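Local coordinates for protein tapirin (PDB 6N2B) that probably attaches its thermophilic bacterium to cellulose, the C-terminal domain containing a beta-helix and a calcium site, at residues A[232-237]-A[253-258]; A[246-251]-A[270-275]; A[358-363]-A[376-381]. All coordinates share one frame; numbering follows the deposited sequence.

Contact 1: residues A[232-237]-A[253-258]; sequences ERIQTQ and PEVIVN
R233 lies alongside E254, the two side chains pointing the same way, and a salt bridge joins them at the start of this strand pairing. The arginine chain bends about its CG-CD bond (chi3 51°), which carries NE to 2.8 Å from E254 OE1. The bond is bent: the oxygen sits at the guanidinium edge, yet it is met from above the carboxylate plane, the two flat groups being turned 46° apart. Lower in the same chain, R233 CG rests 4.2 Å from P253 CG, where arginine and proline cross at about a right angle. An alanine in place of this arginine would probably leave E254 OE1 without its cationic mate and remove the CG contact with the P253 ring. E254 OE2 also faces K275 in a long, weak ion pair. The backbones run parallel, with I234 opposite V255, Q235 opposite I256 and T236 opposite V257. This is the ladder of a parallel beta-helix, in which equivalent strands of successive coils stack side by side; 234-236 is an outermost strand of its eight-stranded sheet. I256 N donates to I234 O at 2.8 Å, T236 N to I256 O at 3.0 Å and N258 N to T236 O at 2.9 Å. On the buried face I234 and V255 lie side by side, I234 CB and CG2 both meeting V255 CG1, and they pack on L248 and C250 of strand 240-250. Further along the same face T236 holds OG1 between its backbone N and carbonyl carbon (chi1 64°), and that oxygen rests against V257, 3.6 Å from V257 CG1. A water links the same hydroxyl to N258 O, and N258 CB covers the carbonyl oxygen of T236.

Contact 2: residues A[246-251]-A[270-275]; sequences NNLICK and MYIQNK
L248, I249 and C250 run parallel to M270, Y271 and I272, the strand axes 4.7 Å apart at closest approach and 11° apart in direction, joined by Y271 N to L248 O, C250 N to Y271 O and Q273 N to C250 O. On one face the side chains meet through apolar atoms. L248 and M270 lie side by side, pointing the same way, with L248 CD1 3.9 Å from M270 CE. I272 turns its CD1 back at chi2 (-60°), so that this methyl lies 4.4 Å from L248 CD2 and also borders C250 CB; V255 of strand 254-257 packs on both C250 and I272. On the other face I249 and Y271 cross obliquely, I249 CG1 standing 4.2 Å from Y271 CB. The tyrosine ring presents its edge to C250 O, which is 3.7 Å from Y271 CD1 and close to the ring plane. Y271 OH donates to Q273 OE1 at 3.0 Å, from above the amide plane, and the same OE1 lies near K251 CE. I412 of helix 408-413 packs on I249 and Y271. K251 NZ goes to the carbonyl oxygens of I412 and F415, and these acceptors, at and just beyond the C-terminal end of that helix, would probably favour the charged form of the lysine.

Contact 3: residues A[358-363]-A[376-381]; sequences DQLEVR and LVTRAI
D358 holds CG anti to its backbone N (chi1 179°), R379 runs extended from CG to NE, and their side chains cross at about a right angle where R379 NH1 lies 3.2 Å from D358 OD1. In this salt bridge the oxygen uses its anti lone pair and sits in the guanidinium plane, although carboxylate and guanidinium are turned 51° apart. The other oxygen, D358 OD2, takes a weak bond from Q359 NE2. R379 has further partners: NH2 donates to A400 O, and F402 meets the guanidinium as a cation-pi partner. The backbone N-H groups of R379 and A380 both approach D358 O, each in a weak bond. Next along, A380 O accepts from L360 N at 2.9 Å and from T378 OG1 at 2.7 Å, the donors coming from opposite faces of the carbonyl plane; T378 OG1 also has C357 O as a partner, so its proton may be shared between the two carbonyls. T378 OG1 also covers the L360 side chain, 3.5 Å from L360 CB. L360, the residue with the most surface buried here, points inward with CG anti to its backbone N; its CD2 meets L376 CD2 at 3.7 Å and I381 CD1 at 4.1 Å, so one methyl bridges the strands on both sides of the bend at R379. D358 and R379 are equivalent corners of neighbouring coils; strand 376-378 precedes its corner and 359-363 follows its own, hence axes 109° apart. Corners stacked between two sheets are characteristic of a parallel beta-helix; here a salt bridge and an inward leucine accompany them.

In the fold
From the N terminus, strand 234-236 of contact 1 comes first. The chain then runs through strand 240-250, which opens contact 2, before 253-258 closes contact 1; 270-275 closes contact 2. The two loops therefore cross, and they tie neighbouring coils together on two different faces of the beta-helix. They also touch, with V255 N at 3.0 Å from K275 O and P253 O near N274 ND2. Contact 3 closes a shorter loop later in series, its nearest atoms about 20 Å from contact 1 and about 16 Å from contact 2. Contact 1 is the first pair and contact 3 the last pair of the eight-stranded parallel sheet, contact 3 also reaching strand 375-378 of the neighbouring face.

Contact 1: residues A[232-237]-A[253-258]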
ATOM      1  N   GLU A 232       2.250 -10.555   4.672  1.00 19.65           N
ATOM      2  CA  GLU A 232       2.336 -11.459   3.530  1.00 19.02           C
ATOM      3  C   GLU A 232       1.998 -10.740   2.226  1.00 24.67           C
ATOM      4  O   GLU A 232       2.547  -9.672   1.954  1.00 35.79           O
ATOM      5  CB  GLU A 232       1.412 -12.660   3.722  1.00 30.87           C
ATOM      6  CG  GLU A 232       1.711 -13.488   4.972  1.00 32.53           C
ATOM      7  CD  GLU A 232       3.036 -14.224   4.899  1.00 45.80           C
ATOM      8  OE1 GLU A 232       3.421 -14.689   3.797  1.00 41.57           O
ATOM      9  OE2 GLU A 232       3.686 -14.342   5.959  1.00 54.84           O
ATOM     10  N   ARG A 233       1.101 -11.304   1.416  1.00 26.88           N
ATOM     11  CA  ARG A 233       0.800 -10.760   0.094  1.00 23.39           C
ATOM     12  C   ARG A 233      -0.207  -9.610   0.152  1.00 28.15           C
ATOM     13  O   ARG A 233      -1.139  -9.615   0.967  1.00 22.65           O
ATOM     14  CB  ARG A 233       0.235 -11.856  -0.805  1.00 22.82           C
ATOM     15  CG  ARG A 233       1.239 -12.890  -1.277  1.00 37.29           C
ATOM     16  CD  ARG A 233       0.561 -14.007  -2.102  1.00 46.79           C
ATOM     17  NE  ARG A 233      -0.300 -13.519  -3.194  1.00 49.79           N
ATOM     18  CZ  ARG A 233      -1.632 -13.385  -3.116  1.00 65.17           C
ATOM     19  NH1 ARG A 233      -2.319 -12.945  -4.169  1.00 47.70           N
ATOM     20  NH2 ARG A 233      -2.288 -13.685  -1.989  1.00 45.14           N
ATOM     21  N   ILE A 234      -0.019  -8.623  -0.728  1.00 19.12           N
ATOM     22  CA  ILE A 234      -1.048  -7.635  -1.054  1.00 18.41           C
ATOM     23  C   ILE A 234      -1.456  -7.863  -2.500  1.00 25.88           C
ATOM     24  O   ILE A 234      -0.601  -7.924  -3.394  1.00 24.12           O
ATOM     25  CB  ILE A 234      -0.569  -6.187  -0.857  1.00 17.89           C
ATOM     26  CG1 ILE A 234      -0.318  -5.894   0.624  1.00 18.67           C
ATOM     27  CG2 ILE A 234      -1.579  -5.206  -1.443  1.00 11.81           C
ATOM     28  CD1 ILE A 234       0.328  -4.547   0.884  1.00 14.30           C
ATOM     29  N   GLN A 235      -2.755  -8.009  -2.728  1.00 20.91           N
ATOM     30  CA  GLN A 235      -3.288  -8.186  -4.067  1.00 24.42           C
ATOM     31  C   GLN A 235      -4.582  -7.399  -4.172  1.00 24.52           C
ATOM     32  O   GLN A 235      -5.548  -7.680  -3.451  1.00 23.23           O
ATOM     33  CB  GLN A 235      -3.515  -9.663  -4.381  1.00 24.13           C
ATOM     34  CG  GLN A 235      -4.377  -9.902  -5.607  1.00 36.05           C
ATOM     35  CD  GLN A 235      -4.513 -11.385  -5.941  1.00 53.70           C
ATOM     36  OE1 GLN A 235      -3.899 -11.874  -6.896  1.00 57.11           O
ATOM     37  NE2 GLN A 235      -5.318 -12.106  -5.156  1.00 41.92           N
ATOM     38  N   THR A 236      -4.593  -6.425  -5.072  1.00 18.39           N
ATOM     39  CA  THR A 236      -5.722  -5.537  -5.289  1.00 20.79           C
ATOM     40  C   THR A 236      -6.372  -5.869  -6.623  1.00 24.03           C
ATOM     41  O   THR A 236      -5.676  -6.063  -7.626  1.00 26.87           O
ATOM     42  CB  THR A 236      -5.257  -4.080  -5.269  1.00 31.77           C
ATOM     43  OG1 THR A 236      -4.363  -3.839  -6.369  1.00 24.90           O
ATOM     44  CG2 THR A 236      -4.541  -3.777  -3.957  1.00 21.74           C
ATOM     45  N   GLN A 237      -7.705  -5.928  -6.636  1.00 29.19           N
ATOM     46  CA  GLN A 237      -8.462  -6.399  -7.792  1.00 29.54           C
ATOM     47  C   GLN A 237      -9.133  -5.271  -8.578  1.00 25.81           C
ATOM     48  O   GLN A 237     -10.209  -5.461  -9.142  1.00 32.52           O
ATOM     49  CB  GLN A 237      -9.500  -7.430  -7.355  1.00 28.24           C
ATOM     50  CG  GLN A 237     -10.470  -6.948  -6.291  1.00 33.73           C
ATOM     51  CD  GLN A 237     -11.523  -8.005  -5.916  1.00 58.05           C
ATOM     52  OE1 GLN A 237     -11.774  -8.250  -4.729  1.00 60.89           O
ATOM     53  NE2 GLN A 237     -12.152  -8.620  -6.927  1.00 50.08           N
ATOM     54  N   PRO A 253       5.886 -11.895   0.035  1.00 32.34           N
ATOM     55  CA  PRO A 253       6.557 -12.165  -1.252  1.00 32.07           C
ATOM     56  C   PRO A 253       6.054 -11.392  -2.478  1.00 36.25           C
ATOM     57  O   PRO A 253       6.801 -11.312  -3.464  1.00 39.01           O
ATOM     58  CB  PRO A 253       6.340 -13.678  -1.449  1.00 33.43           C
ATOM     59  CG  PRO A 253       5.189 -14.033  -0.588  1.00 32.15           C
ATOM     60  CD  PRO A 253       5.235 -13.098   0.585  1.00 25.58           C
ATOM     61  N   GLU A 254       4.830 -10.864  -2.497  1.00 36.13           N
ATOM     62  CA  GLU A 254       4.335 -10.149  -3.670  1.00 34.24           C
ATOM     63  C   GLU A 254       3.507  -8.959  -3.228  1.00 28.80           C
ATOM     64  O   GLU A 254       2.925  -8.964  -2.140  1.00 27.21           O
ATOM     65  CB  GLU A 254       3.437 -10.993  -4.612  1.00 36.91           C
ATOM     66  CG  GLU A 254       3.694 -12.504  -4.695  1.00 55.98           C
ATOM     67  CD  GLU A 254       2.644 -13.246  -5.549  1.00 59.31           C
ATOM     68  OE1 GLU A 254       1.768 -13.944  -4.975  1.00 57.01           O
ATOM     69  OE2 GLU A 254       2.692 -13.116  -6.793  1.00 57.81           O
ATOM     70  N   VAL A 255       3.468  -7.942  -4.090  1.00 28.21           N
ATOM     71  CA  VAL A 255       2.419  -6.934  -4.103  1.00 15.79           C
ATOM     72  C   VAL A 255       1.922  -6.895  -5.528  1.00 18.84           C
ATOM     73  O   VAL A 255       2.645  -6.456  -6.423  1.00 25.23           O
ATOM     74  CB  VAL A 255       2.894  -5.546  -3.662  1.00 20.30           C
ATOM     75  CG1 VAL A 255       1.733  -4.550  -3.763  1.00 19.36           C
ATOM     76  CG2 VAL A 255       3.421  -5.584  -2.245  1.00 17.06           C
ATOM     77  N   ILE A 256       0.710  -7.369  -5.753  1.00 29.44           N
ATOM     78  CA  ILE A 256       0.164  -7.496  -7.096  1.00 24.87           C
ATOM     79  C   ILE A 256      -0.983  -6.514  -7.215  1.00 24.01           C
ATOM     80  O   ILE A 256      -2.015  -6.670  -6.554  1.00 26.28           O
ATOM     81  CB  ILE A 256      -0.309  -8.923  -7.388  1.00 22.86           C
ATOM     82  CG1 ILE A 256       0.761  -9.954  -6.965  1.00 31.65           C
ATOM     83  CG2 ILE A 256      -0.722  -9.038  -8.844  1.00 28.21           C
ATOM     84  CD1 ILE A 256       2.038  -9.977  -7.811  1.00 34.92           C
ATOM     85  N   VAL A 257      -0.816  -5.509  -8.063  1.00 27.13           N
ATOM     86  CA  VAL A 257      -1.867  -4.543  -8.355  1.00 26.29           C
ATOM     87  C   VAL A 257      -2.470  -4.919  -9.706  1.00 26.35           C
ATOM     88  O   VAL A 257      -1.800  -4.820 -10.737  1.00 30.11           O
ATOM     89  CB  VAL A 257      -1.322  -3.110  -8.352  1.00 22.45           C
ATOM     90  CG1 VAL A 257      -2.392  -2.127  -8.813  1.00 26.27           C
ATOM     91  CG2 VAL A 257      -0.796  -2.752  -6.962  1.00 15.87           C
ATOM     92  N   ASN A 258      -3.729  -5.361  -9.706  1.00 24.06           N
ATOM     93  CA  ASN A 258      -4.412  -5.819 -10.910  1.00 27.10           C
ATOM     94  C   ASN A 258      -5.423  -4.785 -11.392  1.00 30.12           C
ATOM     95  O   ASN A 258      -5.827  -3.885 -10.649  1.00 31.57           O
ATOM     96  CB  ASN A 258      -5.129  -7.149 -10.667  1.00 24.87           C
ATOM     97  CG  ASN A 258      -4.168  -8.322 -10.543  1.00 33.31           C
ATOM     98  OD1 ASN A 258      -3.117  -8.362 -11.185  1.00 35.04           O
ATOM     99  ND2 ASN A 258      -4.530  -9.288  -9.708  1.00 31.05           N
TER
HETATM  100  O   HOH W   1      -5.885  -3.066  -8.184  1.00 16.00           O

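Contact 2: residues A[246-251]-A[270-275]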
ATOM      1  N   ASN A 246       1.220   7.627   3.799  1.00 18.18           N
ATOM      2  CA  ASN A 246       2.595   7.918   4.191  1.00 24.67           C
ATOM      3  C   ASN A 246       3.539   6.767   3.850  1.00 22.58           C
ATOM      4  O   ASN A 246       4.539   6.950   3.149  1.00 24.46           O
ATOM      5  CB  ASN A 246       2.647   8.241   5.684  1.00 27.19           C
ATOM      6  CG  ASN A 246       2.077   9.615   5.996  1.00 26.97           C
ATOM      7  OD1 ASN A 246       2.241  10.558   5.221  1.00 27.32           O
ATOM      8  ND2 ASN A 246       1.402   9.732   7.132  1.00 30.08           N
ATOM      9  N   ASN A 247       3.254   5.574   4.340  1.00 16.21           N
ATOM     10  CA  ASN A 247       4.085   4.426   4.010  1.00 24.13           C
ATOM     11  C   ASN A 247       3.218   3.258   3.547  1.00 25.55           C
ATOM     12  O   ASN A 247       2.060   3.120   3.957  1.00 25.55           O
ATOM     13  CB  ASN A 247       4.968   4.001   5.214  1.00 20.49           C
ATOM     14  CG  ASN A 247       5.666   5.195   5.891  1.00 26.99           C
ATOM     15  OD1 ASN A 247       6.591   5.787   5.329  1.00 32.42           O
ATOM     16  ND2 ASN A 247       5.236   5.532   7.102  1.00 20.46           N
ATOM     17  N   LEU A 248       3.783   2.432   2.666  1.00 18.87           N
ATOM     18  CA  LEU A 248       3.212   1.136   2.306  1.00 15.61           C
ATOM     19  C   LEU A 248       4.338   0.132   2.472  1.00 19.40           C
ATOM     20  O   LEU A 248       5.216   0.058   1.614  1.00 25.55           O
ATOM     21  CB  LEU A 248       2.675   1.124   0.883  1.00 14.49           C
ATOM     22  CG  LEU A 248       1.854  -0.087   0.411  1.00 17.38           C
ATOM     23  CD1 LEU A 248       1.147   0.257  -0.862  1.00 17.31           C
ATOM     24  CD2 LEU A 248       2.680  -1.346   0.177  1.00 19.57           C
ATOM     25  N   ILE A 249       4.319  -0.639   3.551  1.00 17.89           N
ATOM     26  CA  ILE A 249       5.353  -1.638   3.819  1.00 23.00           C
ATOM     27  C   ILE A 249       4.776  -3.031   3.606  1.00 16.94           C
ATOM     28  O   ILE A 249       3.794  -3.413   4.253  1.00 18.07           O
ATOM     29  CB  ILE A 249       5.914  -1.512   5.240  1.00 21.20           C
ATOM     30  CG1 ILE A 249       6.640  -0.177   5.410  1.00 14.94           C
ATOM     31  CG2 ILE A 249       6.794  -2.718   5.543  1.00 16.06           C
ATOM     32  CD1 ILE A 249       6.987   0.149   6.828  1.00 11.54           C
ATOM     33  N   CYS A 250       5.390  -3.803   2.724  1.00 16.02           N
ATOM     34  CA  CYS A 250       4.977  -5.183   2.518  1.00 19.52           C
ATOM     35  C   CYS A 250       6.160  -6.090   2.800  1.00 21.16           C
ATOM     36  O   CYS A 250       7.180  -6.016   2.107  1.00 22.17           O
ATOM     37  CB  CYS A 250       4.467  -5.430   1.104  1.00 18.98           C
ATOM     38  SG  CYS A 250       4.170  -7.204   0.856  1.00 17.96           S
ATOM     39  N   LYS A 251       6.026  -6.947   3.806  1.00 20.62           N
ATOM     40  CA  LYS A 251       7.125  -7.824   4.167  1.00 21.79           C
ATOM     41  C   LYS A 251       6.929  -9.251   3.664  1.00 26.25           C
ATOM     42  O   LYS A 251       7.746 -10.123   3.974  1.00 25.27           O
ATOM     43  CB  LYS A 251       7.349  -7.768   5.673  1.00 19.26           C
ATOM     44  CG  LYS A 251       7.900  -6.402   6.087  1.00 25.90           C
ATOM     45  CD  LYS A 251       8.768  -6.455   7.335  1.00 36.92           C
ATOM     46  CE  LYS A 251      10.204  -6.901   7.068  1.00 31.84           C
ATOM     47  NZ  LYS A 251      11.090  -6.611   8.246  1.00 25.50           N
ATOM     48  N   MET A 270       7.807   3.368   0.325  1.00 17.64           N
ATOM     49  CA  MET A 270       7.168   2.141  -0.135  1.00 25.29           C
ATOM     50  C   MET A 270       8.223   1.041  -0.110  1.00 17.23           C
ATOM     51  O   MET A 270       9.123   1.015  -0.954  1.00 18.71           O
ATOM     52  CB  MET A 270       6.577   2.310  -1.530  1.00 24.76           C
ATOM     53  CG  MET A 270       5.792   1.117  -2.030  1.00 15.16           C
ATOM     54  SD  MET A 270       5.102   1.507  -3.652  1.00 26.36           S
ATOM     55  CE  MET A 270       3.796   0.295  -3.733  1.00 28.27           C
ATOM     56  N   TYR A 271       8.126   0.156   0.873  1.00 17.95           N
ATOM     57  CA  TYR A 271       9.056  -0.954   1.029  1.00 23.71           C
ATOM     58  C   TYR A 271       8.413  -2.212   0.460  1.00 19.21           C
ATOM     59  O   TYR A 271       7.347  -2.636   0.920  1.00 18.40           O
ATOM     60  CB  TYR A 271       9.442  -1.145   2.503  1.00 21.00           C
ATOM     61  CG  TYR A 271      10.407  -2.291   2.770  1.00 19.12           C
ATOM     62  CD1 TYR A 271       9.969  -3.615   2.750  1.00 22.64           C
ATOM     63  CD2 TYR A 271      11.755  -2.053   3.042  1.00 23.06           C
ATOM     64  CE1 TYR A 271      10.837  -4.674   2.991  1.00 24.89           C
ATOM     65  CE2 TYR A 271      12.637  -3.106   3.293  1.00 26.90           C
ATOM     66  CZ  TYR A 271      12.164  -4.418   3.264  1.00 27.91           C
ATOM     67  OH  TYR A 271      13.001  -5.480   3.503  1.00 26.17           O
ATOM     68  N   ILE A 272       9.071  -2.818  -0.512  1.00 16.90           N
ATOM     69  CA  ILE A 272       8.585  -4.034  -1.145  1.00 22.07           C
ATOM     70  C   ILE A 272       9.622  -5.120  -0.895  1.00 27.17           C
ATOM     71  O   ILE A 272      10.672  -5.155  -1.553  1.00 28.68           O
ATOM     72  CB  ILE A 272       8.335  -3.837  -2.639  1.00 23.82           C
ATOM     73  CG1 ILE A 272       7.380  -2.655  -2.849  1.00 24.31           C
ATOM     74  CG2 ILE A 272       7.819  -5.123  -3.265  1.00 23.36           C
ATOM     75  CD1 ILE A 272       6.019  -2.815  -2.194  1.00 17.22           C
ATOM     76  N   GLN A 273       9.319  -6.023   0.042  1.00 21.69           N
ATOM     77  CA  GLN A 273      10.274  -7.049   0.463  1.00 23.79           C
ATOM     78  C   GLN A 273      10.827  -7.857  -0.712  1.00 25.94           C
ATOM     79  O   GLN A 273      12.039  -8.092  -0.794  1.00 29.60           O
ATOM     80  CB  GLN A 273       9.609  -7.983   1.474  1.00 33.82           C
ATOM     81  CG  GLN A 273      10.364  -9.271   1.739  1.00 25.01           C
ATOM     82  CD  GLN A 273      11.561  -9.040   2.626  1.00 25.97           C
ATOM     83  OE1 GLN A 273      11.592  -8.094   3.414  1.00 32.53           O
ATOM     84  NE2 GLN A 273      12.559  -9.899   2.501  1.00 37.45           N
ATOM     85  N   ASN A 274       9.960  -8.307  -1.624  1.00 20.14           N
ATOM     86  CA  ASN A 274      10.420  -9.110  -2.755  1.00 25.39           C
ATOM     87  C   ASN A 274      10.052  -8.500  -4.103  1.00 32.88           C
ATOM     88  O   ASN A 274      10.946  -8.027  -4.815  1.00 29.70           O
ATOM     89  CB  ASN A 274       9.899 -10.540  -2.642  1.00 27.99           C
ATOM     90  CG  ASN A 274      10.332 -11.401  -3.810  1.00 34.14           C
ATOM     91  OD1 ASN A 274      11.532 -11.619  -4.024  1.00 31.62           O
ATOM     92  ND2 ASN A 274       9.360 -11.883  -4.587  1.00 36.65           N
ATOM     93  N   LYS A 275       8.776  -8.514  -4.495  1.00 29.24           N
ATOM     94  CA  LYS A 275       8.371  -8.152  -5.851  1.00 33.02           C
ATOM     95  C   LYS A 275       7.125  -7.260  -5.834  1.00 37.79           C
ATOM     96  O   LYS A 275       6.244  -7.417  -4.979  1.00 30.09           O
ATOM     97  CB  LYS A 275       8.142  -9.440  -6.691  1.00 29.62           C
ATOM     98  CG  LYS A 275       6.830  -9.536  -7.468  1.00 31.47           C
ATOM     99  CD  LYS A 275       6.696 -10.882  -8.214  1.00 37.79           C
ATOM    100  CE  LYS A 275       6.009 -11.960  -7.365  1.00 66.77           C
ATOM    101  NZ  LYS A 275       5.709 -13.215  -8.130  1.00 36.57           N
TER

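Contact 3: residues A[358-363]-A[376-381]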
ATOM      1  N   ASP A 358      23.222  -1.949 -12.882  1.00 38.53           N
ATOM      2  CA  ASP A 358      24.275  -2.855 -13.323  1.00 31.95           C
ATOM      3  C   ASP A 358      24.076  -3.230 -14.783  1.00 31.89           C
ATOM      4  O   ASP A 358      25.048  -3.356 -15.537  1.00 30.04           O
ATOM      5  CB  ASP A 358      24.313  -4.101 -12.435  1.00 38.01           C
ATOM      6  CG  ASP A 358      25.379  -5.108 -12.874  1.00 48.74           C
ATOM      7  OD1 ASP A 358      26.585  -4.864 -12.616  1.00 49.99           O
ATOM      8  OD2 ASP A 358      25.010  -6.147 -13.478  1.00 50.07           O
ATOM      9  N   GLN A 359      22.825  -3.377 -15.210  1.00 27.34           N
ATOM     10  CA  GLN A 359      22.517  -3.688 -16.595  1.00 35.88           C
ATOM     11  C   GLN A 359      21.373  -2.819 -17.099  1.00 37.29           C
ATOM     12  O   GLN A 359      20.461  -2.453 -16.349  1.00 34.56           O
ATOM     13  CB  GLN A 359      22.153  -5.163 -16.766  1.00 38.73           C
ATOM     14  CG  GLN A 359      23.356  -6.065 -16.768  1.00 49.39           C
ATOM     15  CD  GLN A 359      22.970  -7.511 -16.726  1.00 58.35           C
ATOM     16  OE1 GLN A 359      22.143  -7.972 -17.525  1.00 63.93           O
ATOM     17  NE2 GLN A 359      23.558  -8.246 -15.786  1.00 52.63           N
ATOM     18  N   LEU A 360      21.427  -2.505 -18.391  1.00 25.24           N
ATOM     19  CA  LEU A 360      20.381  -1.748 -19.058  1.00 18.02           C
ATOM     20  C   LEU A 360      20.017  -2.451 -20.355  1.00 26.21           C
ATOM     21  O   LEU A 360      20.865  -2.614 -21.235  1.00 36.64           O
ATOM     22  CB  LEU A 360      20.837  -0.318 -19.330  1.00 25.26           C
ATOM     23  CG  LEU A 360      19.993   0.475 -20.324  1.00 27.59           C
ATOM     24  CD1 LEU A 360      18.564   0.610 -19.832  1.00 19.22           C
ATOM     25  CD2 LEU A 360      20.628   1.828 -20.524  1.00 23.61           C
ATOM     26  N   GLU A 361      18.761  -2.862 -20.475  1.00 29.47           N
ATOM     27  CA  GLU A 361      18.247  -3.514 -21.669  1.00 29.58           C
ATOM     28  C   GLU A 361      17.083  -2.698 -22.207  1.00 28.91           C
ATOM     29  O   GLU A 361      16.185  -2.335 -21.447  1.00 30.84           O
ATOM     30  CB  GLU A 361      17.798  -4.945 -21.351  1.00 33.95           C
ATOM     31  CG  GLU A 361      17.418  -5.783 -22.574  1.00 46.94           C
ATOM     32  CD  GLU A 361      16.724  -7.087 -22.203  1.00 51.45           C
ATOM     33  OE1 GLU A 361      15.676  -7.404 -22.818  1.00 45.18           O
ATOM     34  OE2 GLU A 361      17.225  -7.786 -21.291  1.00 56.47           O
ATOM     35  N   VAL A 362      17.110  -2.388 -23.503  1.00 32.02           N
ATOM     36  CA  VAL A 362      16.009  -1.726 -24.198  1.00 26.07           C
ATOM     37  C   VAL A 362      15.696  -2.539 -25.449  1.00 42.46           C
ATOM     38  O   VAL A 362      16.607  -3.064 -26.099  1.00 54.61           O
ATOM     39  CB  VAL A 362      16.344  -0.262 -24.557  1.00 30.37           C
ATOM     40  CG1 VAL A 362      15.105   0.471 -25.105  1.00 22.22           C
ATOM     41  CG2 VAL A 362      16.917   0.463 -23.350  1.00 19.43           C
ATOM     42  N   ARG A 363      14.413  -2.641 -25.791  1.00 33.27           N
ATOM     43  CA  ARG A 363      13.965  -3.689 -26.693  1.00 34.30           C
ATOM     44  C   ARG A 363      12.586  -3.323 -27.220  1.00 40.54           C
ATOM     45  O   ARG A 363      11.913  -2.455 -26.662  1.00 38.98           O
ATOM     46  CB  ARG A 363      13.945  -5.034 -25.954  1.00 40.99           C
ATOM     47  CG  ARG A 363      13.803  -6.289 -26.788  1.00 44.23           C
ATOM     48  CD  ARG A 363      14.419  -7.478 -26.054  1.00 58.51           C
ATOM     49  NE  ARG A 363      15.825  -7.249 -25.693  1.00 77.41           N
ATOM     50  CZ  ARG A 363      16.875  -7.482 -26.490  1.00 78.61           C
ATOM     51  NH1 ARG A 363      16.703  -7.966 -27.722  1.00 58.19           N
ATOM     52  NH2 ARG A 363      18.110  -7.233 -26.052  1.00 61.33           N
ATOM     53  N   LEU A 376      22.403   8.707 -16.901  1.00 37.45           N
ATOM     54  CA  LEU A 376      22.201   7.276 -16.730  1.00 27.02           C
ATOM     55  C   LEU A 376      23.570   6.617 -16.718  1.00 28.40           C
ATOM     56  O   LEU A 376      24.388   6.890 -17.598  1.00 33.37           O
ATOM     57  CB  LEU A 376      21.335   6.709 -17.857  1.00 23.22           C
ATOM     58  CG  LEU A 376      20.761   5.293 -17.705  1.00 21.61           C
ATOM     59  CD1 LEU A 376      19.568   5.125 -18.631  1.00 19.84           C
ATOM     60  CD2 LEU A 376      21.795   4.200 -17.986  1.00 18.94           C
ATOM     61  N   VAL A 377      23.821   5.755 -15.731  1.00 25.56           N
ATOM     62  CA  VAL A 377      25.120   5.093 -15.563  1.00 24.67           C
ATOM     63  C   VAL A 377      24.906   3.590 -15.460  1.00 27.65           C
ATOM     64  O   VAL A 377      24.399   3.104 -14.442  1.00 30.55           O
ATOM     65  CB  VAL A 377      25.865   5.600 -14.329  1.00 26.88           C
ATOM     66  CG1 VAL A 377      27.186   4.867 -14.188  1.00 27.44           C
ATOM     67  CG2 VAL A 377      26.067   7.083 -14.426  1.00 25.98           C
ATOM     68  N   THR A 378      25.326   2.848 -16.485  1.00 30.69           N
ATOM     69  CA  THR A 378      25.143   1.400 -16.517  1.00 31.05           C
ATOM     70  C   THR A 378      26.483   0.698 -16.697  1.00 26.51           C
ATOM     71  O   THR A 378      27.411   1.247 -17.285  1.00 41.96           O
ATOM     72  CB  THR A 378      24.162   0.979 -17.636  1.00 25.69           C
ATOM     73  OG1 THR A 378      23.781  -0.389 -17.453  1.00 28.73           O
ATOM     74  CG2 THR A 378      24.782   1.153 -19.023  1.00 25.43           C
ATOM     75  N   ARG A 379      26.585  -0.523 -16.178  1.00 31.94           N
ATOM     76  CA  ARG A 379      27.796  -1.320 -16.354  1.00 35.44           C
ATOM     77  C   ARG A 379      27.784  -2.138 -17.639  1.00 33.27           C
ATOM     78  O   ARG A 379      28.858  -2.480 -18.151  1.00 35.79           O
ATOM     79  CB  ARG A 379      28.011  -2.250 -15.146  1.00 28.14           C
ATOM     80  CG  ARG A 379      28.314  -1.496 -13.852  1.00 32.78           C
ATOM     81  CD  ARG A 379      28.890  -2.381 -12.749  1.00 31.52           C
ATOM     82  NE  ARG A 379      29.030  -1.644 -11.489  1.00 31.68           N
ATOM     83  CZ  ARG A 379      28.187  -1.744 -10.457  1.00 35.77           C
ATOM     84  NH1 ARG A 379      27.136  -2.557 -10.519  1.00 26.80           N
ATOM     85  NH2 ARG A 379      28.388  -1.030  -9.356  1.00 33.54           N
ATOM     86  N   ALA A 380      26.600  -2.451 -18.166  1.00 27.66           N
ATOM     87  CA  ALA A 380      26.439  -3.157 -19.430  1.00 27.89           C
ATOM     88  C   ALA A 380      25.122  -2.730 -20.059  1.00 31.13           C
ATOM     89  O   ALA A 380      24.187  -2.327 -19.357  1.00 33.55           O
ATOM     90  CB  ALA A 380      26.467  -4.675 -19.247  1.00 32.64           C
ATOM     91  N   ILE A 381      25.051  -2.837 -21.385  1.00 34.11           N
ATOM     92  CA  ILE A 381      23.956  -2.276 -22.169  1.00 32.82           C
ATOM     93  C   ILE A 381      23.630  -3.227 -23.314  1.00 41.51           C
ATOM     94  O   ILE A 381      24.484  -3.991 -23.778  1.00 47.74           O
ATOM     95  CB  ILE A 381      24.327  -0.874 -22.699  1.00 29.74           C
ATOM     96  CG1 ILE A 381      23.128  -0.164 -23.331  1.00 30.09           C
ATOM     97  CG2 ILE A 381      25.475  -0.990 -23.680  1.00 31.00           C
ATOM     98  CD1 ILE A 381      23.373   1.314 -23.576  1.00 26.32           C
TER